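Peptidoglycan D,D-transpeptidase MrdA (Pseudomonas aeruginosa, PDB 7KIS) probably cross-links the peptides of the peptidoglycan cell wall as a penicillin-binding transpeptidase of the inner membrane, and is caught here with a diazabicyclooctane inhibitor. Local coordinates at residues A[165-170]-A[290-295]; A[171-176]-A[254-259]; A[333-338]-A[504-509]; A[531-536]-A[570-575]. One frame throughout, in Å; residues are numbered along the deposited sequence.

Contact 1 of 4, residues A[165-170]-A[290-295]; sequences RHYPLK and DPNLFV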
loop_
_atom_site.group_PDB
_atom_site.type_symbol
_atom_site.label_atom_id
_atom_site.label_comp_id
_atom_site.label_asym_id
_atom_site.label_seq_id
_atom_site.Cartn_x
_atom_site.Cartn_y
_atom_site.Cartn_z
ATOM N N ARG A 165 -21.339 18.244 -7.418
ATOM C CA ARG A 165 -20.725 17.426 -6.384
ATOM C C ARG A 165 -19.749 18.276 -5.588
ATOM O O ARG A 165 -19.028 19.111 -6.145
ATOM C CB ARG A 165 -20.014 16.211 -6.989
ATOM C CG ARG A 165 -19.445 15.238 -5.951
ATOM C CD ARG A 165 -20.530 14.331 -5.368
ATOM N NE ARG A 165 -20.125 12.928 -5.323
ATOM C CZ ARG A 165 -20.693 12.002 -4.553
ATOM N NH1 ARG A 165 -21.702 12.320 -3.752
ATOM N NH2 ARG A 165 -20.249 10.752 -4.584
ATOM N N HIS A 166 -19.726 18.051 -4.279
ATOM C CA HIS A 166 -18.943 18.856 -3.360
ATOM C C HIS A 166 -18.078 17.953 -2.498
ATOM O O HIS A 166 -18.539 16.922 -2.003
ATOM C CB HIS A 166 -19.881 19.708 -2.485
ATOM C CG HIS A 166 -19.191 20.471 -1.399
ATOM N ND1 HIS A 166 -18.051 21.214 -1.616
ATOM C CD2 HIS A 166 -19.491 20.618 -0.086
ATOM C CE1 HIS A 166 -17.674 21.780 -0.483
ATOM N NE2 HIS A 166 -18.531 21.435 0.461
ATOM N N TYR A 167 -16.817 18.350 -2.329
ATOM C CA TYR A 167 -15.842 17.607 -1.536
ATOM C C TYR A 167 -15.447 18.471 -0.347
ATOM O O TYR A 167 -14.498 19.268 -0.431
ATOM C CB TYR A 167 -14.630 17.223 -2.382
ATOM C CG TYR A 167 -14.987 16.373 -3.584
ATOM C CD1 TYR A 167 -15.426 15.064 -3.427
ATOM C CD2 TYR A 167 -14.897 16.883 -4.873
ATOM C CE1 TYR A 167 -15.758 14.287 -4.519
ATOM C CE2 TYR A 167 -15.227 16.111 -5.972
ATOM C CZ TYR A 167 -15.657 14.814 -5.789
ATOM O OH TYR A 167 -15.991 14.042 -6.877
ATOM N N PRO A 168 -16.145 18.345 0.786
ATOM C CA PRO A 168 -15.948 19.298 1.891
ATOM C C PRO A 168 -14.599 19.187 2.580
ATOM O O PRO A 168 -14.275 20.061 3.395
ATOM C CB PRO A 168 -17.089 18.953 2.857
ATOM C CG PRO A 168 -17.423 17.532 2.552
ATOM C CD PRO A 168 -17.207 17.367 1.079
ATOM N N LEU A 169 -13.805 18.158 2.292
ATOM C CA LEU A 169 -12.470 18.041 2.856
ATOM C C LEU A 169 -11.372 18.305 1.834
ATOM O O LEU A 169 -10.191 18.305 2.200
ATOM C CB LEU A 169 -12.283 16.659 3.490
ATOM C CG LEU A 169 -12.834 16.568 4.916
ATOM C CD1 LEU A 169 -13.047 15.124 5.327
ATOM C CD2 LEU A 169 -11.910 17.282 5.893
ATOM N N LYS A 170 -11.734 18.523 0.568
ATOM C CA LYS A 170 -10.841 19.065 -0.462
ATOM C C LYS A 170 -9.638 18.146 -0.647
ATOM O O LYS A 170 -9.831 16.967 -0.987
ATOM C CB LYS A 170 -10.517 20.515 -0.094
ATOM C CG LYS A 170 -11.746 21.374 0.151
ATOM C CD LYS A 170 -11.366 22.768 0.625
ATOM C CE LYS A 170 -11.685 23.814 -0.432
ATOM N NZ LYS A 170 -11.819 25.178 0.153
ATOM N N ASP A 290 -6.790 20.155 -4.982
ATOM C CA ASP A 290 -8.208 20.308 -4.677
ATOM C C ASP A 290 -9.046 19.604 -5.736
ATOM O O ASP A 290 -9.001 20.001 -6.907
ATOM C CB ASP A 290 -8.589 21.783 -4.600
ATOM C CG ASP A 290 -9.907 22.012 -3.875
ATOM O OD1 ASP A 290 -10.655 21.035 -3.656
ATOM O OD2 ASP A 290 -10.195 23.175 -3.523
ATOM N N PRO A 291 -9.815 18.568 -5.383
ATOM C CA PRO A 291 -10.673 17.919 -6.387
ATOM C C PRO A 291 -11.872 18.758 -6.790
ATOM O O PRO A 291 -12.558 18.399 -7.755
ATOM C CB PRO A 291 -11.120 16.623 -5.694
ATOM C CG PRO A 291 -10.281 16.511 -4.444
ATOM C CD PRO A 291 -9.908 17.906 -4.075
ATOM N N ASN A 292 -12.143 19.862 -6.091
ATOM C CA ASN A 292 -13.269 20.730 -6.410
ATOM C C ASN A 292 -12.991 21.664 -7.578
ATOM O O ASN A 292 -13.820 22.540 -7.851
ATOM C CB ASN A 292 -13.660 21.562 -5.189
ATOM C CG ASN A 292 -14.248 20.726 -4.075
ATOM O OD1 ASN A 292 -15.345 20.182 -4.210
ATOM N ND2 ASN A 292 -13.527 20.619 -2.968
ATOM N N LEU A 293 -11.869 21.501 -8.276
ATOM C CA LEU A 293 -11.599 22.310 -9.451
ATOM C C LEU A 293 -11.947 21.608 -10.754
ATOM O O LEU A 293 -12.132 22.286 -11.769
ATOM C CB LEU A 293 -10.120 22.718 -9.482
ATOM C CG LEU A 293 -9.506 23.251 -8.184
ATOM C CD1 LEU A 293 -8.036 23.592 -8.385
ATOM C CD2 LEU A 293 -10.277 24.463 -7.682
ATOM N N PHE A 294 -12.102 20.285 -10.739
ATOM C CA PHE A 294 -12.496 19.549 -11.931
ATOM C C PHE A 294 -13.993 19.278 -11.995
ATOM O O PHE A 294 -14.493 18.920 -13.067
ATOM C CB PHE A 294 -11.745 18.208 -12.009
ATOM C CG PHE A 294 -10.266 18.307 -11.732
ATOM C CD1 PHE A 294 -9.356 18.382 -12.774
ATOM C CD2 PHE A 294 -9.784 18.298 -10.430
ATOM C CE1 PHE A 294 -7.996 18.465 -12.525
ATOM C CE2 PHE A 294 -8.426 18.382 -10.175
ATOM C CZ PHE A 294 -7.531 18.464 -11.223
ATOM N N VAL A 295 -14.715 19.444 -10.883
ATOM C CA VAL A 295 -16.139 19.114 -10.859
ATOM C C VAL A 295 -16.917 20.004 -11.822
ATOM O O VAL A 295 -17.849 19.549 -12.496
ATOM C CB VAL A 295 -16.689 19.186 -9.420
ATOM C CG1 VAL A 295 -16.575 20.595 -8.845
ATOM C CG2 VAL A 295 -18.126 18.687 -9.378
#
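Asn-292 docks its side-chain amide onto the backbone of Tyr-167, and two hydrogen bonds carry the join. The backbone N of Tyr-167 donates a hydrogen bond to OD1 of Asn-292 at 3.0 Å, lying in the amide carbonyl plane on a lone pair. In return ND2 of Asn-292 donates to O of Tyr-167, also at 3.0 Å and nearly straight (N-H...O 170°). That same carbonyl oxygen closes the type I turn by accepting from N of Lys-170, which reaches it from the opposite face of its plane.

OD1 of Asp-290 takes two bonds from Asn-292: the backbone N, an Asx turn, from above the carboxylate plane, and ND2 on its syn lone pair at 3.0 Å. NZ of Lys-170 stays 4.5 Å from OD2 of Asp-290, beyond a salt bridge.

The apolar contacts are few. CB of Pro-291 meets CD2 of the Tyr-167 ring at 3.9 Å, and CG2 of Val-295, anti to its backbone N, lies 3.9 Å from CB of Arg-165. Glu-208 binds Tyr-167 OH and forms a salt bridge with NH2 of Arg-165, whose NH1 donates to O of Gly-69.

The turn after strand 163-166, in the dimerisation region, is thereby tied to a loop of the transpeptidase part. Both polar atoms of the Asn-292 amide are used, which is consistent with its being this way round.

Contact 2 of 4, residues A[171-176]-A[254-259]; sequences EHFAHS and RLQEAA
The imidazole of His-172 lies between two glutamates: OE1 of Glu-171 is 3.4 Å above one face, toward the rim, and CG of Glu-257 sits over the centre of the opposite face. The Glu-257 contact is a CH-pi interaction, with CG 3.8 Å from the ring centroid and 11° off the normal. The carboxylate of Glu-257 then stacks on the ring, its plane turned 16° from the imidazole and its CD 3.5 Å from NE2 of His-172. Flanking carboxylates of this kind would be expected to favour a protonated imidazole. ND1 of His-172 also makes a weak hydrogen bond with Glu-260, further along the helix.

Gln-256 makes the second bridge. Its CG, anti to the backbone N (chi1 -167°), lies 3.7 Å from O of His-172, and NE2 gives a weak hydrogen bond to OG of Ser-176 at 2.8 Å. NE2 also stands 4.2 Å above the Phe-173 ring plane, near the rim. The other end of the amide, OE1, accepts from the backbone N of Met-283.

The loop between strands 163-166 and 179-182 therefore rests on helix 253-263, beside strand 280-286, while Leu-255 and Ala-259 of the same helix pack against helix 591-607.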
loop_
_atom_site.group_PDB
_atom_site.type_symbol
_atom_site.label_atom_id
_atom_site.label_comp_id
_atom_site.label_asym_id
_atom_site.label_seq_id
_atom_site.Cartn_x
_atom_site.Cartn_y
_atom_site.Cartn_z
ATOM N N GLU A 171 -8.408 18.617 -0.428
ATOM C CA GLU A 171 -7.212 17.906 -0.865
ATOM C C GLU A 171 -6.943 16.628 -0.080
ATOM O O GLU A 171 -6.169 15.787 -0.547
ATOM C CB GLU A 171 -5.999 18.834 -0.769
ATOM C CG GLU A 171 -5.599 19.205 0.656
ATOM C CD GLU A 171 -6.487 20.278 1.260
ATOM O OE1 GLU A 171 -6.564 20.355 2.504
ATOM O OE2 GLU A 171 -7.108 21.043 0.491
ATOM N N HIS A 172 -7.552 16.461 1.094
ATOM C CA HIS A 172 -7.280 15.287 1.918
ATOM C C HIS A 172 -7.763 13.983 1.291
ATOM O O HIS A 172 -7.552 12.921 1.889
ATOM C CB HIS A 172 -7.916 15.455 3.299
ATOM C CG HIS A 172 -7.358 16.599 4.088
ATOM N ND1 HIS A 172 -6.018 16.922 4.085
ATOM C CD2 HIS A 172 -7.959 17.493 4.908
ATOM C CE1 HIS A 172 -5.818 17.968 4.868
ATOM N NE2 HIS A 172 -6.979 18.333 5.379
ATOM N N PHE A 173 -8.398 14.023 0.113
ATOM C CA PHE A 173 -8.941 12.809 -0.484
ATOM C C PHE A 173 -8.810 12.765 -2.002
ATOM O O PHE A 173 -9.519 11.982 -2.647
ATOM C CB PHE A 173 -10.412 12.648 -0.117
ATOM C CG PHE A 173 -10.630 11.878 1.139
ATOM C CD1 PHE A 173 -10.829 12.530 2.344
ATOM C CD2 PHE A 173 -10.618 10.496 1.121
ATOM C CE1 PHE A 173 -11.025 11.816 3.506
ATOM C CE2 PHE A 173 -10.813 9.776 2.277
ATOM C CZ PHE A 173 -11.017 10.436 3.472
ATOM N N ALA A 174 -7.934 13.580 -2.592
ATOM C CA ALA A 174 -7.889 13.673 -4.048
ATOM C C ALA A 174 -7.520 12.336 -4.676
ATOM O O ALA A 174 -8.049 11.969 -5.732
ATOM C CB ALA A 174 -6.902 14.760 -4.473
ATOM N N HIS A 175 -6.617 11.592 -4.041
ATOM C CA HIS A 175 -6.175 10.313 -4.577
ATOM C C HIS A 175 -6.957 9.128 -4.023
ATOM O O HIS A 175 -6.990 8.074 -4.665
ATOM C CB HIS A 175 -4.680 10.123 -4.309
ATOM C CG HIS A 175 -3.819 11.157 -4.965
ATOM N ND1 HIS A 175 -3.498 11.116 -6.304
ATOM C CD2 HIS A 175 -3.225 12.268 -4.468
ATOM C CE1 HIS A 175 -2.737 12.154 -6.604
ATOM N NE2 HIS A 175 -2.557 12.868 -5.508
ATOM N N SER A 176 -7.580 9.271 -2.853
ATOM C CA SER A 176 -8.427 8.207 -2.326
ATOM C C SER A 176 -9.777 8.174 -3.039
ATOM O O SER A 176 -10.130 7.177 -3.680
ATOM C CB SER A 176 -8.616 8.387 -0.818
ATOM O OG SER A 176 -7.441 8.901 -0.212
ATOM N N ARG A 254 -9.263 10.989 10.518
ATOM C CA ARG A 254 -8.435 11.418 11.631
ATOM C C ARG A 254 -7.087 10.718 11.587
ATOM O O ARG A 254 -6.120 11.204 12.184
ATOM C CB ARG A 254 -9.145 11.122 12.956
ATOM C CG ARG A 254 -10.594 11.589 13.011
ATOM C CD ARG A 254 -11.524 10.474 13.480
ATOM N NE ARG A 254 -11.560 10.345 14.935
ATOM C CZ ARG A 254 -11.265 9.229 15.595
ATOM N NH1 ARG A 254 -10.906 8.137 14.932
ATOM N NH2 ARG A 254 -11.327 9.205 16.920
ATOM N N LEU A 255 -7.016 9.584 10.891
ATOM C CA LEU A 255 -5.763 8.929 10.551
ATOM C C LEU A 255 -5.221 9.373 9.197
ATOM O O LEU A 255 -4.000 9.415 9.014
ATOM C CB LEU A 255 -5.956 7.410 10.552
ATOM C CG LEU A 255 -4.706 6.539 10.641
ATOM C CD1 LEU A 255 -4.189 6.510 12.068
ATOM C CD2 LEU A 255 -5.006 5.134 10.144
ATOM N N GLN A 256 -6.100 9.699 8.242
ATOM C CA GLN A 256 -5.643 10.262 6.972
ATOM C C GLN A 256 -4.970 11.617 7.163
ATOM O O GLN A 256 -3.945 11.901 6.531
ATOM C CB GLN A 256 -6.818 10.386 6.000
ATOM C CG GLN A 256 -6.426 10.672 4.561
ATOM C CD GLN A 256 -6.396 9.421 3.709
ATOM O OE1 GLN A 256 -6.243 8.313 4.220
ATOM N NE2 GLN A 256 -6.547 9.592 2.400
ATOM N N GLU A 257 -5.531 12.469 8.024
ATOM C CA GLU A 257 -4.906 13.763 8.285
ATOM C C GLU A 257 -3.627 13.605 9.095
ATOM O O GLU A 257 -2.637 14.300 8.841
ATOM C CB GLU A 257 -5.890 14.697 8.989
ATOM C CG GLU A 257 -6.599 15.655 8.037
ATOM C CD GLU A 257 -6.836 17.025 8.645
ATOM O OE1 GLU A 257 -8.013 17.393 8.843
ATOM O OE2 GLU A 257 -5.845 17.733 8.923
ATOM N N ALA A 258 -3.628 12.697 10.076
ATOM C CA ALA A 258 -2.433 12.483 10.883
ATOM C C ALA A 258 -1.309 11.880 10.053
ATOM O O ALA A 258 -0.130 12.111 10.344
ATOM C CB ALA A 258 -2.753 11.584 12.077
ATOM N N ALA A 259 -1.653 11.112 9.019
ATOM C CA ALA A 259 -0.634 10.550 8.142
ATOM C C ALA A 259 -0.019 11.635 7.264
ATOM O O ALA A 259 1.205 11.697 7.107
ATOM C CB ALA A 259 -1.229 9.428 7.294
#

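Contact 3 of 4, residues A[333-338]-A[504-509]; sequences VALAGL and ANWDRV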
loop_
_atom_site.group_PDB
_atom_site.type_symbol
_atom_site.label_atom_id
_atom_site.label_comp_id
_atom_site.label_asym_id
_atom_site.label_seq_id
_atom_site.Cartn_x
_atom_site.Cartn_y
_atom_site.Cartn_z
ATOM N N VAL A 333 10.984 -12.994 2.018
ATOM C CA VAL A 333 11.999 -13.852 1.416
ATOM C C VAL A 333 12.438 -14.926 2.402
ATOM O O VAL A 333 12.650 -16.085 2.026
ATOM C CB VAL A 333 13.189 -13.005 0.929
ATOM C CG1 VAL A 333 14.243 -13.886 0.275
ATOM C CG2 VAL A 333 12.715 -11.928 -0.033
ATOM N N ALA A 334 12.569 -14.562 3.682
ATOM C CA ALA A 334 12.928 -15.545 4.698
ATOM C C ALA A 334 11.869 -16.634 4.803
ATOM O O ALA A 334 12.195 -17.818 4.950
ATOM C CB ALA A 334 13.129 -14.858 6.047
ATOM N N LEU A 335 10.592 -16.251 4.727
ATOM C CA LEU A 335 9.524 -17.242 4.747
ATOM C C LEU A 335 9.542 -18.105 3.493
ATOM O O LEU A 335 9.142 -19.273 3.539
ATOM C CB LEU A 335 8.171 -16.549 4.898
ATOM C CG LEU A 335 7.805 -16.088 6.308
ATOM C CD1 LEU A 335 6.455 -15.393 6.307
ATOM C CD2 LEU A 335 7.805 -17.262 7.272
ATOM N N ALA A 336 9.992 -17.549 2.365
ATOM C CA ALA A 336 10.131 -18.348 1.153
ATOM C C ALA A 336 11.196 -19.423 1.324
ATOM O O ALA A 336 11.007 -20.568 0.895
ATOM C CB ALA A 336 10.461 -17.449 -0.037
ATOM N N GLY A 337 12.322 -19.073 1.950
ATOM C CA GLY A 337 13.359 -20.064 2.188
ATOM C C GLY A 337 12.996 -21.031 3.298
ATOM O O GLY A 337 13.277 -22.229 3.204
ATOM N N LEU A 338 12.376 -20.524 4.367
ATOM C CA LEU A 338 11.975 -21.391 5.471
ATOM C C LEU A 338 10.934 -22.406 5.016
ATOM O O LEU A 338 10.930 -23.554 5.477
ATOM C CB LEU A 338 11.439 -20.553 6.633
ATOM C CG LEU A 338 12.468 -19.829 7.506
ATOM C CD1 LEU A 338 11.800 -18.735 8.325
ATOM C CD2 LEU A 338 13.200 -20.802 8.414
ATOM N N ALA A 504 4.496 -22.002 12.830
ATOM C CA ALA A 504 5.269 -21.248 13.808
ATOM C C ALA A 504 6.290 -20.316 13.165
ATOM O O ALA A 504 6.824 -19.444 13.858
ATOM C CB ALA A 504 5.977 -22.204 14.770
ATOM N N ASN A 505 6.577 -20.484 11.870
ATOM C CA ASN A 505 7.508 -19.585 11.195
ATOM C C ASN A 505 6.979 -18.157 11.152
ATOM O O ASN A 505 7.767 -17.206 11.102
ATOM C CB ASN A 505 7.798 -20.089 9.781
ATOM C CG ASN A 505 8.792 -21.231 9.762
ATOM O OD1 ASN A 505 9.649 -21.338 10.641
ATOM N ND2 ASN A 505 8.686 -22.093 8.758
ATOM N N TRP A 506 5.653 -17.990 11.148
ATOM C CA TRP A 506 5.071 -16.654 11.242
ATOM C C TRP A 506 5.566 -15.935 12.490
ATOM O O TRP A 506 6.027 -14.790 12.422
ATOM C CB TRP A 506 3.544 -16.742 11.242
ATOM C CG TRP A 506 2.949 -17.234 9.954
ATOM C CD1 TRP A 506 2.389 -18.459 9.726
ATOM C CD2 TRP A 506 2.841 -16.511 8.721
ATOM N NE1 TRP A 506 1.947 -18.545 8.429
ATOM C CE2 TRP A 506 2.212 -17.362 7.790
ATOM C CE3 TRP A 506 3.218 -15.229 8.313
ATOM C CZ2 TRP A 506 1.953 -16.973 6.477
ATOM C CZ3 TRP A 506 2.959 -14.843 7.009
ATOM C CH2 TRP A 506 2.332 -15.713 6.108
ATOM N N ASP A 507 5.474 -16.597 13.648
ATOM C CA ASP A 507 5.874 -15.965 14.901
ATOM C C ASP A 507 7.377 -15.727 14.962
ATOM O O ASP A 507 7.832 -14.827 15.677
ATOM C CB ASP A 507 5.441 -16.834 16.084
ATOM C CG ASP A 507 3.969 -16.680 16.422
ATOM O OD1 ASP A 507 3.314 -15.779 15.859
ATOM O OD2 ASP A 507 3.468 -17.465 17.256
ATOM N N ARG A 508 8.162 -16.518 14.228
ATOM C CA ARG A 508 9.611 -16.336 14.227
ATOM C C ARG A 508 10.038 -15.157 13.362
ATOM O O ARG A 508 10.904 -14.372 13.764
ATOM C CB ARG A 508 10.295 -17.623 13.771
ATOM C CG ARG A 508 10.118 -18.770 14.748
ATOM C CD ARG A 508 11.060 -19.913 14.442
ATOM N NE ARG A 508 10.392 -20.989 13.717
ATOM C CZ ARG A 508 9.946 -22.105 14.284
ATOM N NH1 ARG A 508 10.097 -22.295 15.587
ATOM N NH2 ARG A 508 9.350 -23.032 13.547
ATOM N N VAL A 509 9.452 -15.021 12.171
ATOM C CA VAL A 509 9.750 -13.866 11.329
ATOM C C VAL A 509 9.197 -12.592 11.955
ATOM O O VAL A 509 9.838 -11.534 11.913
ATOM C CB VAL A 509 9.203 -14.091 9.908
ATOM C CG1 VAL A 509 9.104 -12.777 9.152
ATOM C CG2 VAL A 509 10.080 -15.078 9.155
#
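Leu-335 reaches across to helix 504-518 with its branched end. From CB, CG is placed anti to the carbonyl carbon (chi1 -79°) and comes 3.8 Å from CG2 of Val-509. There the chain forks. CD1 meets the six-membered ring of Trp-506, 3.6 Å from CZ3 with CE3 and CH2 a little further off, the two side chains crossing at about a right angle. CD2 goes to the other two partners, CB of Asn-505 at 3.8 Å and CG2 of Val-509 at 3.7 Å.

A turn later, CB of Leu-338 lies against ND2 of Asn-505 at 3.8 Å, and CD1 of Leu-338 is 4.1 Å from CG2 of Val-509, these two side chains running past each other in opposite directions. The oxygen of that asparagine is turned to its own helix: NE of Arg-508 donates to OD1 of Asn-505 at 3.2 Å, and Arg-508 in turn makes a salt bridge with Asp-502.

The two short helix segments run roughly antiparallel, at 144°, with their axes 10.5 Å apart. Ala-334 and Leu-338 also touch Leu-377, and Phe-404 packs on Leu-335. Between these two helices of the transpeptidase domain the join is therefore made by van der Waals contact, and the amide of Asn-505 has its oxygen engaged by an arginine of its own helix.

Contact 4 of 4, residues A[531-536]-A[570-575]; sequences SAYLIA and GFAPAN
Phe-571 and Ala-536 are brought together by a chi1 of 56° that sets CG of Phe-571 between its own backbone N and carbonyl carbon, while chi2 of 94° turns one ring face to the methyl group. CB of Ala-536 lies over that face, nearer the rim, 3.8 Å from the ring centroid and closest to CZ at 3.5 Å: a CH-pi contact. Tyr-533 has CG in the same kind of position (chi1 47°), and CD2 of its ring meets CB of Ala-572 at 3.6 Å. Its OH is hydrogen-bonded to Asp-604 of helix 591-607.

The backbones also pair. Ala-536 and Phe-571 form an antiparallel hydrogen-bonded pair: N of Ala-536 donates to O of Phe-571 at 3.0 Å, almost in line with the C=O bond, and N of Phe-571 donates to O of Ala-536 at 3.1 Å from above the carbonyl plane.

Beyond the cis peptide before Pro-573, N of Ala-574 donates to O of Leu-534 at 3.0 Å. CA of Pro-573 makes a CA-H...O contact with the same oxygen. CB of Ala-574 packs on CB of Leu-534 at 3.8 Å and also touches CB of Ala-536.

Strand 536-541, an outermost strand of the five-stranded transpeptidase sheet, thus begins with N and O of Ala-536 both bonded to Phe-571, and the methyls of Ala-536, Ala-572 and Ala-574 make apolar contacts alongside.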
loop_
_atom_site.group_PDB
_atom_site.type_symbol
_atom_site.label_atom_id
_atom_site.label_comp_id
_atom_site.label_asym_id
_atom_site.label_seq_id
_atom_site.Cartn_x
_atom_site.Cartn_y
_atom_site.Cartn_z
ATOM N N SER A 531 8.221 4.129 22.167
ATOM C CA SER A 531 6.989 3.426 21.853
ATOM C C SER A 531 6.324 2.897 23.117
ATOM O O SER A 531 6.992 2.511 24.081
ATOM C CB SER A 531 7.253 2.264 20.888
ATOM O OG SER A 531 6.059 1.562 20.596
ATOM N N ALA A 532 4.993 2.892 23.097
ATOM C CA ALA A 532 4.183 2.310 24.157
ATOM C C ALA A 532 3.635 0.941 23.779
ATOM O O ALA A 532 2.878 0.352 24.557
ATOM C CB ALA A 532 3.027 3.248 24.518
ATOM N N TYR A 533 3.998 0.429 22.606
ATOM C CA TYR A 533 3.512 -0.857 22.132
ATOM C C TYR A 533 4.597 -1.494 21.279
ATOM O O TYR A 533 5.468 -0.809 20.736
ATOM C CB TYR A 533 2.215 -0.709 21.326
ATOM C CG TYR A 533 2.269 0.395 20.294
ATOM C CD1 TYR A 533 1.825 1.673 20.596
ATOM C CD2 TYR A 533 2.769 0.159 19.019
ATOM C CE1 TYR A 533 1.876 2.685 19.660
ATOM C CE2 TYR A 533 2.823 1.168 18.074
ATOM C CZ TYR A 533 2.374 2.429 18.402
ATOM O OH TYR A 533 2.423 3.441 17.473
ATOM N N LEU A 534 4.535 -2.816 21.165
ATOM C CA LEU A 534 5.521 -3.535 20.371
ATOM C C LEU A 534 5.237 -3.337 18.888
ATOM O O LEU A 534 4.090 -3.446 18.442
ATOM C CB LEU A 534 5.514 -5.020 20.729
ATOM C CG LEU A 534 6.065 -5.350 22.119
ATOM C CD1 LEU A 534 6.125 -6.852 22.337
ATOM C CD2 LEU A 534 7.437 -4.719 22.320
ATOM N N ILE A 535 6.283 -3.038 18.125
ATOM C CA ILE A 535 6.179 -2.807 16.689
ATOM C C ILE A 535 6.998 -3.874 15.983
ATOM O O ILE A 535 8.199 -4.020 16.245
ATOM C CB ILE A 535 6.664 -1.403 16.298
ATOM C CG1 ILE A 535 5.852 -0.332 17.028
ATOM C CG2 ILE A 535 6.590 -1.212 14.791
ATOM C CD1 ILE A 535 6.569 0.995 17.155
ATOM N N ALA A 536 6.352 -4.621 15.091
ATOM C CA ALA A 536 7.035 -5.611 14.263
ATOM C C ALA A 536 7.136 -5.020 12.861
ATOM O O ALA A 536 6.226 -5.150 12.041
ATOM C CB ALA A 536 6.296 -6.943 14.274
ATOM N N GLY A 570 5.450 -2.053 8.783
ATOM C CA GLY A 570 5.303 -2.560 10.133
ATOM C C GLY A 570 3.870 -2.684 10.608
ATOM O O GLY A 570 2.994 -1.936 10.163
ATOM N N PHE A 571 3.620 -3.628 11.512
ATOM C CA PHE A 571 2.317 -3.781 12.137
ATOM C C PHE A 571 2.451 -3.719 13.654
ATOM O O PHE A 571 3.513 -3.994 14.218
ATOM C CB PHE A 571 1.629 -5.089 11.710
ATOM C CG PHE A 571 2.439 -6.330 11.969
ATOM C CD1 PHE A 571 2.274 -7.048 13.143
ATOM C CD2 PHE A 571 3.341 -6.795 11.027
ATOM C CE1 PHE A 571 3.008 -8.197 13.379
ATOM C CE2 PHE A 571 4.078 -7.942 11.257
ATOM C CZ PHE A 571 3.909 -8.644 12.434
ATOM N N ALA A 572 1.354 -3.344 14.311
ATOM C CA ALA A 572 1.362 -3.138 15.752
ATOM C C ALA A 572 -0.062 -3.243 16.277
ATOM O O ALA A 572 -1.011 -2.969 15.536
ATOM C CB ALA A 572 1.964 -1.770 16.109
ATOM N N PRO A 573 -0.252 -3.676 17.537
ATOM C CA PRO A 573 0.776 -4.264 18.404
ATOM C C PRO A 573 1.236 -5.613 17.858
ATOM O O PRO A 573 0.434 -6.328 17.258
ATOM C CB PRO A 573 0.061 -4.414 19.749
ATOM C CG PRO A 573 -1.044 -3.410 19.701
ATOM C CD PRO A 573 -1.498 -3.413 18.275
ATOM N N ALA A 574 2.514 -5.940 18.058
ATOM C CA ALA A 574 3.084 -7.124 17.421
ATOM C C ALA A 574 2.377 -8.402 17.855
ATOM O O ALA A 574 2.221 -9.332 17.054
ATOM C CB ALA A 574 4.579 -7.209 17.725
ATOM N N ASN A 575 1.934 -8.471 19.108
ATOM C CA ASN A 575 1.282 -9.675 19.608
ATOM C C ASN A 575 -0.221 -9.696 19.359
ATOM O O ASN A 575 -0.837 -10.760 19.493
ATOM C CB ASN A 575 1.570 -9.846 21.102
ATOM C CG ASN A 575 2.939 -10.451 21.362
ATOM O OD1 ASN A 575 3.833 -10.382 20.517
ATOM N ND2 ASN A 575 3.110 -11.049 22.536
#

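In the fold
Contacts 1 and 2 are neighbours, about 14 Å between centres, and they touch: CG of Pro-291 packs on CA of Ala-174 at 3.7 Å. Both attach the 165-176 region to parts further along the chain, well away from the active site and the inhibitor. Contacts 3 and 4 lie in the transpeptidase domain, about 18 Å between centres; helix 504-518 links them, since it forms contact 3 and also packs on Leu-534 and Ala-574. The side chain of Ala-334 is about 12 Å from that of Ser-327, the predicted acylated serine, and about 14 Å from the bound inhibitor. Contacts 1 and 3 lie about 45 Å apart between centres, on opposite sides of the chain's centre.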